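DUF1573 domain-containing protein (Porphyromonas gingivalis, PDB 2QSV) is of unknown function, this C-terminal part comprising two immunoglobulin-like domains of a protein loosely assigned to a family of cysteine-type peptidases. Local coordinates at residues Val86-Pro89 against Glu90-Lys93; Asp184-Val187 against Met188-Glu191. All coordinates share one frame; numbering follows the deposited sequence.

Contact 1: Val86-Pro89 against Glu90-Lys93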
ATOM      1  N   VAL A  86      21.053 -10.946  -4.964  1.00 47.88           N
ATOM      2  CA  VAL A  86      21.801 -11.148  -6.195  1.00 50.04           C
ATOM      3  C   VAL A  86      23.292 -11.406  -5.920  1.00 51.04           C
ATOM      4  O   VAL A  86      23.943 -10.638  -5.183  1.00 51.33           O
ATOM      5  CB  VAL A  86      21.602  -9.929  -7.091  1.00 50.09           C
ATOM      6  CG1 VAL A  86      22.802  -9.675  -7.960  1.00 51.06           C
ATOM      7  CG2 VAL A  86      20.336 -10.121  -7.903  1.00 51.29           C
ATOM      8  N   THR A  87      23.818 -12.497  -6.486  1.00 52.08           N
ATOM      9  CA  THR A  87      25.247 -12.816  -6.401  1.00 52.57           C
ATOM     10  C   THR A  87      25.855 -13.029  -7.786  1.00 53.00           C
ATOM     11  O   THR A  87      25.418 -13.899  -8.541  1.00 53.13           O
ATOM     12  CB  THR A  87      25.538 -14.040  -5.502  1.00 52.72           C
ATOM     13  OG1 THR A  87      25.194 -15.256  -6.182  1.00 54.25           O
ATOM     14  CG2 THR A  87      24.766 -13.952  -4.204  1.00 53.63           C
ATOM     15  N   SER A  88      26.854 -12.202  -8.102  1.00 53.49           N
ATOM     16  CA  SER A  88      27.612 -12.260  -9.363  1.00 53.79           C
ATOM     17  C   SER A  88      28.809 -13.205  -9.203  1.00 53.52           C
ATOM     18  O   SER A  88      29.812 -12.819  -8.595  1.00 53.75           O
ATOM     19  CB  SER A  88      28.086 -10.840  -9.746  1.00 53.85           C
ATOM     20  OG  SER A  88      29.259 -10.862 -10.546  1.00 56.60           O
ATOM     21  N   PRO A  89      28.716 -14.450  -9.733  1.00 53.84           N
ATOM     22  CA  PRO A  89      29.802 -15.447  -9.504  1.00 54.03           C
ATOM     23  C   PRO A  89      31.259 -14.908  -9.615  1.00 54.48           C
ATOM     24  O   PRO A  89      32.181 -15.444  -8.987  1.00 54.50           O
ATOM     25  CB  PRO A  89      29.549 -16.498 -10.599  1.00 54.53           C
ATOM     26  CG  PRO A  89      28.021 -16.449 -10.821  1.00 54.24           C
ATOM     27  CD  PRO A  89      27.614 -15.001 -10.560  1.00 53.44           C
ATOM     28  N   GLU A  90      31.451 -13.843 -10.387  1.00 55.11           N
ATOM     29  CA  GLU A  90      32.790 -13.421 -10.752  1.00 56.34           C
ATOM     30  C   GLU A  90      33.303 -12.115 -10.127  1.00 56.29           C
ATOM     31  O   GLU A  90      34.363 -12.078  -9.482  1.00 57.35           O
ATOM     32  CB  GLU A  90      32.848 -13.320 -12.282  1.00 57.01           C
ATOM     33  CG  GLU A  90      33.702 -14.413 -12.971  1.00 61.04           C
ATOM     34  CD  GLU A  90      33.331 -15.846 -12.567  1.00 65.68           C
ATOM     35  OE1 GLU A  90      33.796 -16.329 -11.493  1.00 66.99           O
ATOM     36  OE2 GLU A  90      32.587 -16.492 -13.353  1.00 67.17           O
ATOM     37  N   THR A  91      32.526 -11.057 -10.344  1.00 56.33           N
ATOM     38  CA  THR A  91      32.937  -9.654 -10.163  1.00 56.58           C
ATOM     39  C   THR A  91      32.716  -9.114  -8.742  1.00 56.27           C
ATOM     40  O   THR A  91      32.615  -7.896  -8.531  1.00 56.71           O
ATOM     41  CB  THR A  91      32.156  -8.776 -11.211  1.00 57.21           C
ATOM     42  OG1 THR A  91      32.788  -8.887 -12.503  1.00 59.14           O
ATOM     43  CG2 THR A  91      32.018  -7.257 -10.806  1.00 57.71           C
ATOM     44  N   GLY A  92      32.631 -10.017  -7.765  1.00 56.31           N
ATOM     45  CA  GLY A  92      32.163  -9.641  -6.428  1.00 56.47           C
ATOM     46  C   GLY A  92      31.069 -10.612  -6.043  1.00 56.64           C
ATOM     47  O   GLY A  92      30.991 -11.725  -6.607  1.00 57.36           O
ATOM     48  N   LYS A  93      30.254 -10.246  -5.062  1.00 56.35           N
ATOM     49  CA  LYS A  93      29.124 -11.109  -4.719  1.00 56.52           C
ATOM     50  C   LYS A  93      27.799 -10.331  -4.714  1.00 55.58           C
ATOM     51  O   LYS A  93      27.135 -10.254  -5.759  1.00 56.23           O
ATOM     52  CB  LYS A  93      29.405 -11.927  -3.425  1.00 56.97           C
ATOM     53  CG  LYS A  93      28.217 -12.815  -2.913  1.00 59.58           C
ATOM     54  CD  LYS A  93      28.664 -14.235  -2.496  1.00 61.63           C
ATOM     55  CE  LYS A  93      28.580 -15.209  -3.710  1.00 63.42           C
ATOM     56  NZ  LYS A  93      29.271 -16.545  -3.516  1.00 62.02           N
TER
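T87 and K93 run side by side at the mouth of a loop, and the backbone bond beside them closes it. The amide of S88 donates to the carbonyl oxygen of K93, with 3.1 Å from S88 N to K93 O and a nearly straight N-H...O angle of 163°. K93 O thus takes one true hydrogen bond, from S88 N, and a weaker CA-H...O contact from T87 CA at 3.2 Å. On the returning limb, next to K93, G92 takes a positive phi (129°), a conformation glycine reaches readily. On the strand side, T87 is paired with Q36 through the backbone, and V86 with A95.

Inside the loop a second polar bond forms, this time through a side chain. The hydroxyl of S88 swings away from its own backbone N (chi1 154°), out to the far limb, where its oxygen accepts from the T91 amide; the T91 N to S88 OG distance is a long 3.3 Å. T91 CB lies against the same hydroxyl.

The apolar part is small. The K93 chain bends at its second and third torsions and runs alongside the T87 side chain, both pointing the same way, so that K93 CE rests 3.7 Å from T87 CB and K93 CG packs by the T87 methyl.

The whole is a beta-hairpin connection: a surface loop joining the antiparallel strands 76-87 and 94-105 in the first Ig-like (E-set) domain.

Contact 2: Asp184-Val187 against Met188-Glu191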
ATOM      1  N   ASP A 184       3.777  18.284   6.681  1.00 30.21           N
ATOM      2  CA  ASP A 184       5.066  18.830   7.113  1.00 31.65           C
ATOM      3  C   ASP A 184       5.747  19.511   5.909  1.00 31.78           C
ATOM      4  O   ASP A 184       6.297  18.818   5.035  1.00 31.50           O
ATOM      5  CB  ASP A 184       5.952  17.716   7.703  1.00 32.25           C
ATOM      6  CG  ASP A 184       7.185  18.253   8.510  1.00 35.48           C
ATOM      7  OD1 ASP A 184       7.630  19.417   8.336  1.00 37.29           O
ATOM      8  OD2 ASP A 184       7.729  17.469   9.322  1.00 38.12           O
ATOM      9  N   PRO A 185       5.688  20.859   5.843  1.00 31.47           N
ATOM     10  CA  PRO A 185       6.291  21.589   4.725  1.00 32.10           C
ATOM     11  C   PRO A 185       7.833  21.465   4.684  1.00 32.00           C
ATOM     12  O   PRO A 185       8.411  21.660   3.620  1.00 31.76           O
ATOM     13  CB  PRO A 185       5.896  23.051   4.990  1.00 31.40           C
ATOM     14  CG  PRO A 185       5.693  23.116   6.437  1.00 31.91           C
ATOM     15  CD  PRO A 185       5.132  21.779   6.850  1.00 31.91           C
ATOM     16  N   GLN A 186       8.460  21.214   5.830  1.00 33.41           N
ATOM     17  CA  GLN A 186       9.913  20.974   5.893  1.00 35.88           C
ATOM     18  C   GLN A 186      10.337  19.687   5.181  1.00 35.52           C
ATOM     19  O   GLN A 186      11.453  19.624   4.613  1.00 36.20           O
ATOM     20  CB  GLN A 186      10.434  20.985   7.340  1.00 36.09           C
ATOM     21  CG  GLN A 186      10.124  22.287   8.089  1.00 43.09           C
ATOM     22  CD  GLN A 186      10.422  23.574   7.274  1.00 49.04           C
ATOM     23  OE1 GLN A 186      11.533  23.773   6.791  1.00 51.96           O
ATOM     24  NE2 GLN A 186       9.428  24.452   7.149  1.00 49.87           N
ATOM     25  N   VAL A 187       9.451  18.681   5.189  1.00 34.02           N
ATOM     26  CA  VAL A 187       9.686  17.434   4.482  1.00 33.76           C
ATOM     27  C   VAL A 187       9.545  17.716   3.015  1.00 35.81           C
ATOM     28  O   VAL A 187      10.379  17.278   2.236  1.00 35.97           O
ATOM     29  CB  VAL A 187       8.752  16.246   4.963  1.00 33.20           C
ATOM     30  CG1 VAL A 187       8.860  15.022   4.049  1.00 30.97           C
ATOM     31  CG2 VAL A 187       9.096  15.853   6.379  1.00 29.65           C
HETATM   32  N   MSE A 188       8.513  18.467   2.631  1.00 37.09           N
HETATM   33  CA  MSE A 188       8.305  18.844   1.231  1.00 39.33           C
HETATM   34  C   MSE A 188       9.504  19.632   0.663  1.00 41.57           C
HETATM   35  O   MSE A 188       9.919  19.412  -0.479  1.00 41.17           O
HETATM   36  CB  MSE A 188       7.038  19.692   1.070  1.00 38.83           C
HETATM   37  CG  MSE A 188       5.757  19.032   1.557  1.00 36.89           C
HETATM   38 SE   MSE A 188       4.270  20.307   1.583  0.60 33.84          SE
HETATM   39  CE  MSE A 188       4.300  21.104  -0.205  1.00 27.67           C
ATOM     40  N   LYS A 189      10.038  20.556   1.461  0.50 42.59           N
ATOM     41  CA  LYS A 189      11.218  21.306   1.063  0.50 43.97           C
ATOM     42  C   LYS A 189      12.437  20.380   0.918  0.50 44.99           C
ATOM     43  O   LYS A 189      13.028  20.315  -0.160  0.50 45.33           O
ATOM     44  CB  LYS A 189      11.484  22.468   2.016  0.50 43.60           C
ATOM     45  CG  LYS A 189      10.729  23.710   1.632  0.50 43.12           C
ATOM     46  CD  LYS A 189      10.960  24.844   2.590  0.50 43.80           C
ATOM     47  CE  LYS A 189      10.348  24.551   3.932  0.50 43.69           C
ATOM     48  NZ  LYS A 189       9.983  25.811   4.641  0.50 45.48           N
ATOM     49  N   ALA A 190      12.778  19.648   1.983  1.00 46.03           N
ATOM     50  CA  ALA A 190      13.860  18.650   1.914  1.00 46.51           C
ATOM     51  C   ALA A 190      13.739  17.705   0.710  1.00 47.23           C
ATOM     52  O   ALA A 190      14.747  17.209   0.230  1.00 48.99           O
ATOM     53  CB  ALA A 190      13.956  17.879   3.211  1.00 46.30           C
ATOM     54  N   GLU A 191      12.532  17.506   0.189  1.00 47.34           N
ATOM     55  CA  GLU A 191      12.290  16.670  -0.991  1.00 47.50           C
ATOM     56  C   GLU A 191      12.175  17.466  -2.293  1.00 48.15           C
ATOM     57  O   GLU A 191      11.882  16.894  -3.352  1.00 48.22           O
ATOM     58  CB  GLU A 191      10.996  15.861  -0.813  1.00 47.72           C
ATOM     59  CG  GLU A 191      10.947  14.954   0.418  1.00 48.15           C
ATOM     60  CD  GLU A 191      11.577  13.590   0.205  1.00 51.02           C
ATOM     61  OE1 GLU A 191      11.743  13.169  -0.967  1.00 51.60           O
ATOM     62  OE2 GLU A 191      11.891  12.927   1.228  1.00 51.83           O
TER
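V187, in the short helix 185-190, and E191, the residue just after it, lie a turn apart. The helix follows strand 176-183 of the second, Ig-like domain and leads toward strand 195-204; D184 is its N-cap, OD1 accepting a weak bond from the backbone N of Q186. The tight part is the backbone spiral and the face carrying M188. K189 N reaches P185 O at 2.9 Å and A190 N reaches Q186 O at the same length, while M188 N makes a longer bond, 3.3 Å, to D184 O. The buried selenomethionine M188 runs past the first turn, its CG 3.5 Å from D184 O and its SE beside P185 CA. Beyond the helix M188 also touches A161, while P185 meets L220.

The other side is exposed. Q186 and K189 lie side by side, the lysine tip beside the amide group, but K189 was modelled in two conformers and the details at its end are uncertain. V187 and E191 barely graze, V187 CG1 to E191 CG being 4.2 Å. Even here the side-chain bases sit close to backbone oxygens, A190 CB 3.4 Å from Q186 O. E191 N bonds V187 O at an N-H...O angle of only 131°, and E191 CG, set beside its own backbone N (chi1 -58°), lies 3.0 Å from V187 O.

From the N terminus, the chain first builds the sheets of one Ig-like domain, where contact 1 closes the turn between strands 76-87 and 94-105 at the tip of a hairpin on the surface, its centre about 32 Å from the centre of the chain. It then passes into the second domain. There contact 2 comes directly after strand 176-183, and its helix carries the chain from the four-stranded sheet holding that strand to strand 195-204 in the five-stranded one. Contacts 1 and 2 follow in series, neither nesting nor crossing. The centres of contacts 1 and 2 are about 38 Å apart. Contact 1 joins neighbours within one sheet, whereas contact 2 lies on a connection between two.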